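Local coordinates for protein CCMAN5 (Cellulosimicrobium cellulans, PDB 2XSG) that probably hydrolyses alpha-mannosidic linkages as a calcium-containing family 92 glycoside hydrolase, acting on mannose-bearing glycans, at residues N454-Y466 against L534-Y548. Numbering follows the deposited sequence.
Sequences NPGASVQRGYDQY and LYQGTLWQYHWYDAY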
loop_
_atom_site.group_PDB
_atom_site.type_symbol
_atom_site.label_atom_id
_atom_site.label_comp_id
_atom_site.label_asym_id
_atom_site.label_seq_id
_atom_site.Cartn_x
_atom_site.Cartn_y
_atom_site.Cartn_z
ATOM N N ASN A 454 -4.640 -22.682 17.223
ATOM C CA ASN A 454 -4.594 -21.518 16.336
ATOM C C ASN A 454 -3.632 -20.434 16.871
ATOM O O ASN A 454 -4.070 -19.398 17.346
ATOM C CB ASN A 454 -6.011 -20.962 16.092
ATOM C CG ASN A 454 -6.102 -20.078 14.845
ATOM O OD1 ASN A 454 -5.123 -19.479 14.407
ATOM N ND2 ASN A 454 -7.292 -20.001 14.272
ATOM N N PRO A 455 -2.311 -20.687 16.796
ATOM C CA PRO A 455 -1.363 -19.722 17.355
ATOM C C PRO A 455 -1.435 -18.360 16.655
ATOM O O PRO A 455 -1.171 -17.338 17.276
ATOM C CB PRO A 455 0.006 -20.401 17.147
ATOM C CG PRO A 455 -0.216 -21.376 16.037
ATOM C CD PRO A 455 -1.627 -21.854 16.211
ATOM N N GLY A 456 -1.822 -18.352 15.386
ATOM C CA GLY A 456 -1.887 -17.117 14.600
ATOM C C GLY A 456 -2.959 -16.173 15.089
ATOM O O GLY A 456 -2.711 -14.978 15.258
ATOM N N ALA A 457 -4.161 -16.708 15.315
ATOM C CA ALA A 457 -5.270 -15.908 15.805
ATOM C C ALA A 457 -4.971 -15.350 17.209
ATOM O O ALA A 457 -5.377 -14.228 17.531
ATOM C CB ALA A 457 -6.569 -16.739 15.811
ATOM N N SER A 458 -4.260 -16.138 18.024
ATOM C CA SER A 458 -3.869 -15.729 19.386
ATOM C C SER A 458 -2.927 -14.537 19.385
ATOM O O SER A 458 -3.232 -13.525 20.007
ATOM C CB SER A 458 -3.247 -16.885 20.183
ATOM O OG SER A 458 -4.177 -17.954 20.358
ATOM N N VAL A 459 -1.793 -14.643 18.683
ATOM C CA VAL A 459 -0.833 -13.532 18.627
ATOM C C VAL A 459 -1.459 -12.280 18.014
ATOM O O VAL A 459 -1.136 -11.159 18.405
ATOM C CB VAL A 459 0.510 -13.878 17.876
ATOM C CG1 VAL A 459 1.336 -14.931 18.628
ATOM C CG2 VAL A 459 0.236 -14.324 16.464
ATOM N N GLN A 460 -2.361 -12.472 17.051
ATOM C CA GLN A 460 -3.022 -11.347 16.399
ATOM C C GLN A 460 -3.936 -10.583 17.337
ATOM O O GLN A 460 -3.886 -9.368 17.373
ATOM C CB GLN A 460 -3.778 -11.806 15.148
ATOM C CG GLN A 460 -2.824 -12.029 13.964
ATOM C CD GLN A 460 -3.555 -12.454 12.722
ATOM O OE1 GLN A 460 -4.165 -11.637 12.050
ATOM N NE2 GLN A 460 -3.502 -13.740 12.408
ATOM N N ARG A 461 -4.764 -11.303 18.099
ATOM C CA ARG A 461 -5.619 -10.683 19.091
ATOM C C ARG A 461 -4.768 -9.993 20.165
ATOM O O ARG A 461 -5.157 -8.954 20.712
ATOM C CB ARG A 461 -6.567 -11.722 19.721
ATOM C CG ARG A 461 -7.459 -11.191 20.844
ATOM C CD ARG A 461 -8.709 -12.036 21.006
ATOM N NE ARG A 461 -9.590 -11.876 19.846
ATOM C CZ ARG A 461 -10.520 -12.743 19.459
ATOM N NH1 ARG A 461 -10.740 -13.859 20.147
ATOM N NH2 ARG A 461 -11.240 -12.492 18.374
ATOM N N GLY A 462 -3.622 -10.578 20.470
ATOM C CA GLY A 462 -2.724 -10.004 21.460
ATOM C C GLY A 462 -2.330 -8.598 21.056
ATOM O O GLY A 462 -2.434 -7.665 21.856
ATOM N N TYR A 463 -1.894 -8.438 19.805
ATOM C CA TYR A 463 -1.512 -7.121 19.307
ATOM C C TYR A 463 -2.737 -6.174 19.209
ATOM O O TYR A 463 -2.646 -5.003 19.566
ATOM C CB TYR A 463 -0.798 -7.249 17.960
ATOM C CG TYR A 463 0.265 -6.203 17.693
ATOM C CD1 TYR A 463 0.159 -4.904 18.210
ATOM C CD2 TYR A 463 1.372 -6.500 16.899
ATOM C CE1 TYR A 463 1.136 -3.939 17.968
ATOM C CE2 TYR A 463 2.358 -5.522 16.636
ATOM C CZ TYR A 463 2.224 -4.246 17.176
ATOM O OH TYR A 463 3.180 -3.272 16.935
ATOM N N ASP A 464 -3.872 -6.689 18.741
ATOM C CA ASP A 464 -5.112 -5.907 18.702
ATOM C C ASP A 464 -5.493 -5.376 20.064
ATOM O O ASP A 464 -5.889 -4.211 20.182
ATOM C CB ASP A 464 -6.273 -6.745 18.178
ATOM C CG ASP A 464 -6.264 -6.878 16.669
ATOM O OD1 ASP A 464 -5.627 -6.035 15.985
ATOM O OD2 ASP A 464 -6.900 -7.821 16.171
ATOM N N GLN A 465 -5.379 -6.237 21.082
ATOM C CA GLN A 465 -5.745 -5.872 22.448
ATOM C C GLN A 465 -4.770 -4.877 23.065
ATOM O O GLN A 465 -5.198 -3.938 23.773
ATOM C CB GLN A 465 -5.908 -7.109 23.330
ATOM C CG GLN A 465 -7.120 -7.966 22.993
ATOM C CD GLN A 465 -7.187 -9.215 23.863
ATOM O OE1 GLN A 465 -6.166 -9.824 24.143
ATOM N NE2 GLN A 465 -8.389 -9.578 24.314
ATOM N N TYR A 466 -3.478 -5.045 22.787
ATOM C CA TYR A 466 -2.533 -3.991 23.135
ATOM C C TYR A 466 -3.009 -2.634 22.568
ATOM O O TYR A 466 -3.056 -1.640 23.286
ATOM C CB TYR A 466 -1.070 -4.290 22.695
ATOM C CG TYR A 466 -0.225 -3.029 22.757
ATOM C CD1 TYR A 466 0.184 -2.495 23.985
ATOM C CD2 TYR A 466 0.091 -2.323 21.590
ATOM C CE1 TYR A 466 0.916 -1.296 24.044
ATOM C CE2 TYR A 466 0.817 -1.138 21.635
ATOM C CZ TYR A 466 1.225 -0.629 22.859
ATOM O OH TYR A 466 1.941 0.539 22.892
ATOM N N LEU A 534 -1.721 -21.234 10.271
ATOM C CA LEU A 534 -1.190 -19.892 10.035
ATOM C C LEU A 534 -1.439 -19.366 8.627
ATOM O O LEU A 534 -1.413 -20.115 7.649
ATOM C CB LEU A 534 0.319 -19.834 10.301
ATOM C CG LEU A 534 0.863 -20.057 11.710
ATOM C CD1 LEU A 534 2.372 -20.114 11.628
ATOM C CD2 LEU A 534 0.434 -18.964 12.672
ATOM N N TYR A 535 -1.648 -18.055 8.537
ATOM C CA TYR A 535 -1.853 -17.410 7.251
ATOM C C TYR A 535 -0.599 -16.743 6.690
ATOM O O TYR A 535 -0.065 -15.805 7.298
ATOM C CB TYR A 535 -3.018 -16.417 7.340
ATOM C CG TYR A 535 -4.356 -17.104 7.174
ATOM C CD1 TYR A 535 -5.016 -17.094 5.935
ATOM C CD2 TYR A 535 -4.959 -17.789 8.246
ATOM C CE1 TYR A 535 -6.248 -17.745 5.773
ATOM C CE2 TYR A 535 -6.175 -18.435 8.093
ATOM C CZ TYR A 535 -6.812 -18.416 6.852
ATOM O OH TYR A 535 -8.021 -19.061 6.685
ATOM N N GLN A 536 -0.152 -17.234 5.528
ATOM C CA GLN A 536 0.951 -16.648 4.771
ATOM C C GLN A 536 2.266 -16.546 5.558
ATOM O O GLN A 536 3.038 -15.597 5.372
ATOM C CB GLN A 536 0.569 -15.266 4.264
ATOM C CG GLN A 536 -0.265 -15.205 2.993
ATOM C CD GLN A 536 -0.387 -13.747 2.532
ATOM O OE1 GLN A 536 -1.229 -13.002 3.040
ATOM N NE2 GLN A 536 0.480 -13.327 1.583
ATOM N N GLY A 537 2.530 -17.534 6.416
ATOM C CA GLY A 537 3.815 -17.584 7.112
ATOM C C GLY A 537 4.064 -18.819 7.951
ATOM O O GLY A 537 3.258 -19.763 7.962
ATOM N N THR A 538 5.191 -18.790 8.669
ATOM C CA THR A 538 5.668 -19.914 9.458
ATOM C C THR A 538 5.653 -19.521 10.930
ATOM O O THR A 538 5.574 -18.325 11.260
ATOM C CB THR A 538 7.131 -20.271 9.109
ATOM O OG1 THR A 538 7.996 -19.262 9.632
ATOM C CG2 THR A 538 7.345 -20.402 7.606
ATOM N N LEU A 539 5.766 -20.513 11.806
ATOM C CA LEU A 539 5.863 -20.251 13.243
ATOM C C LEU A 539 7.074 -19.369 13.617
ATOM O O LEU A 539 6.930 -18.448 14.408
ATOM C CB LEU A 539 5.816 -21.551 14.055
ATOM C CG LEU A 539 4.437 -22.228 14.018
ATOM C CD1 LEU A 539 4.539 -23.701 14.303
ATOM C CD2 LEU A 539 3.439 -21.560 14.954
ATOM N N TRP A 540 8.245 -19.628 13.032
ATOM C CA TRP A 540 9.416 -18.757 13.249
ATOM C C TRP A 540 9.125 -17.294 12.905
ATOM O O TRP A 540 9.620 -16.386 13.579
ATOM C CB TRP A 540 10.604 -19.212 12.435
ATOM C CG TRP A 540 11.449 -20.271 13.071
ATOM C CD1 TRP A 540 11.407 -21.601 12.826
ATOM C CD2 TRP A 540 12.486 -20.072 14.045
ATOM N NE1 TRP A 540 12.344 -22.255 13.593
ATOM C CE2 TRP A 540 13.020 -21.336 14.346
ATOM C CE3 TRP A 540 12.997 -18.946 14.703
ATOM C CZ2 TRP A 540 14.056 -21.515 15.265
ATOM C CZ3 TRP A 540 14.036 -19.123 15.616
ATOM C CH2 TRP A 540 14.546 -20.407 15.889
ATOM N N GLN A 541 8.334 -17.074 11.856
ATOM C CA GLN A 541 8.021 -15.718 11.386
ATOM C C GLN A 541 6.955 -15.065 12.290
ATOM O O GLN A 541 7.099 -13.911 12.722
ATOM C CB GLN A 541 7.588 -15.762 9.912
ATOM C CG GLN A 541 8.746 -16.155 8.960
ATOM C CD GLN A 541 8.286 -16.693 7.607
ATOM O OE1 GLN A 541 7.086 -16.730 7.310
ATOM N NE2 GLN A 541 9.250 -17.110 6.766
ATOM N N TYR A 542 5.900 -15.817 12.585
ATOM C CA TYR A 542 4.879 -15.381 13.534
ATOM C C TYR A 542 5.351 -15.330 14.987
ATOM O O TYR A 542 4.743 -14.630 15.802
ATOM C CB TYR A 542 3.647 -16.272 13.436
ATOM C CG TYR A 542 2.648 -15.855 12.401
ATOM C CD1 TYR A 542 2.764 -16.260 11.067
ATOM C CD2 TYR A 542 1.562 -15.075 12.756
ATOM C CE1 TYR A 542 1.813 -15.877 10.113
ATOM C CE2 TYR A 542 0.615 -14.687 11.817
ATOM C CZ TYR A 542 0.741 -15.096 10.508
ATOM O OH TYR A 542 -0.227 -14.684 9.626
ATOM N N HIS A 543 6.417 -16.056 15.328
ATOM C CA HIS A 543 6.966 -16.014 16.693
ATOM C C HIS A 543 7.124 -14.587 17.270
ATOM O O HIS A 543 6.816 -14.341 18.456
ATOM C CB HIS A 543 8.295 -16.773 16.806
ATOM C CG HIS A 543 8.860 -16.765 18.197
ATOM N ND1 HIS A 543 9.973 -16.033 18.544
ATOM C CD2 HIS A 543 8.420 -17.342 19.341
ATOM C CE1 HIS A 543 10.216 -16.181 19.836
ATOM N NE2 HIS A 543 9.282 -16.966 20.344
ATOM N N TRP A 544 7.589 -13.672 16.418
ATOM C CA TRP A 544 7.955 -12.305 16.786
ATOM C C TRP A 544 6.766 -11.331 16.723
ATOM O O TRP A 544 6.949 -10.126 16.898
ATOM C CB TRP A 544 9.104 -11.791 15.884
ATOM C CG TRP A 544 10.233 -12.779 15.733
ATOM C CD1 TRP A 544 10.471 -13.603 14.669
ATOM C CD2 TRP A 544 11.274 -13.047 16.691
ATOM N NE1 TRP A 544 11.598 -14.372 14.906
ATOM C CE2 TRP A 544 12.101 -14.057 16.141
ATOM C CE3 TRP A 544 11.579 -12.538 17.966
ATOM C CZ2 TRP A 544 13.215 -14.563 16.818
ATOM C CZ3 TRP A 544 12.677 -13.051 18.644
ATOM C CH2 TRP A 544 13.477 -14.061 18.067
ATOM N N TYR A 545 5.558 -11.848 16.481
ATOM C CA TYR A 545 4.411 -10.988 16.162
ATOM C C TYR A 545 4.057 -9.958 17.229
ATOM O O TYR A 545 3.712 -8.802 16.908
ATOM C CB TYR A 545 3.166 -11.809 15.805
ATOM C CG TYR A 545 2.124 -11.028 15.033
ATOM C CD1 TYR A 545 1.121 -10.308 15.694
ATOM C CD2 TYR A 545 2.132 -11.011 13.639
ATOM C CE1 TYR A 545 0.154 -9.594 14.978
ATOM C CE2 TYR A 545 1.162 -10.300 12.914
ATOM C CZ TYR A 545 0.192 -9.593 13.586
ATOM O OH TYR A 545 -0.750 -8.895 12.859
ATOM N N ASP A 546 4.146 -10.366 18.492
ATOM C CA ASP A 546 3.687 -9.503 19.566
ATOM C C ASP A 546 4.753 -8.471 19.905
ATOM O O ASP A 546 5.386 -8.498 20.969
ATOM C CB ASP A 546 3.172 -10.346 20.752
ATOM C CG ASP A 546 1.853 -11.030 20.425
ATOM O OD1 ASP A 546 1.145 -10.530 19.513
ATOM O OD2 ASP A 546 1.518 -12.048 21.057
ATOM N N ALA A 547 4.958 -7.570 18.935
ATOM C CA ALA A 547 6.083 -6.654 18.932
ATOM C C ALA A 547 5.997 -5.537 19.978
ATOM O O ALA A 547 6.939 -4.746 20.116
ATOM C CB ALA A 547 6.293 -6.067 17.525
ATOM N N TYR A 548 4.879 -5.503 20.702
ATOM C CA TYR A 548 4.645 -4.588 21.819
ATOM C C TYR A 548 5.235 -5.109 23.134
ATOM O O TYR A 548 5.122 -4.449 24.174
ATOM C CB TYR A 548 3.135 -4.353 21.990
ATOM C CG TYR A 548 2.345 -5.638 22.180
ATOM C CD1 TYR A 548 2.016 -6.100 23.448
ATOM C CD2 TYR A 548 1.944 -6.396 21.078
ATOM C CE1 TYR A 548 1.316 -7.291 23.617
ATOM C CE2 TYR A 548 1.254 -7.566 21.232
ATOM C CZ TYR A 548 0.927 -8.008 22.500
ATOM O OH TYR A 548 0.242 -9.189 22.621
#
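An aromatic cluster of Tyr463 and Tyr466, from one face of helix 455-474, with Tyr545 and Tyr548, from the turns beyond the short helix that begins at Leu539, makes up one end of this buried contact. The Tyr466 and Tyr548 rings lie nearly parallel, planes 6° apart, but slid so far that they barely overlap; each instead takes the other's methylene over a face, Tyr466 CB 3.7 Å from the Tyr548 centroid and Tyr548 CB 3.8 Å from the Tyr466 centroid, a reciprocal pair of CH-pi contacts. Tyr548 CG stands between its backbone N and carbonyl carbon (chi1 56°), which turns the ring back along the helix, where CE2 comes 3.4 Å from Tyr463 CA and CD2 lies over a face of the Tyr463 ring. The hydroxyl of Tyr548 reaches past Gly462, where a side chain would collide with it, to a hydrogen bond with Ala488 O. A leucine in place of Tyr548 would probably leave Ala488 O without this partner and open a gap beside Gly462 and Tyr463. Tyr463 meets Tyr545 almost perpendicularly, CD2 3.8 Å from Tyr545 CE1, while its own hydroxyl bonds to Ala682 O.

Within the GH92 catalytic domain, this packing joins helix 455-474 to an irregular segment that includes an inverse gamma turn centred on Asp546. One helical turn before Tyr463, Val459 sends CG2 to Tyr545 CB (3.9 Å) and to the edge of the Tyr542 ring, while Gln460 CG lies 3.9 Å from Tyr545 CZ. At the start of the helix Gly456 gives Leu534 CD2 room to approach its CA to 3.5 Å, and that methyl also sits over a face of Tyr542, whose hydroxyl donates to Tyr535 O. Pro455 CG packs against Leu539 CD2, with Leu512 of strand 508-512 alongside.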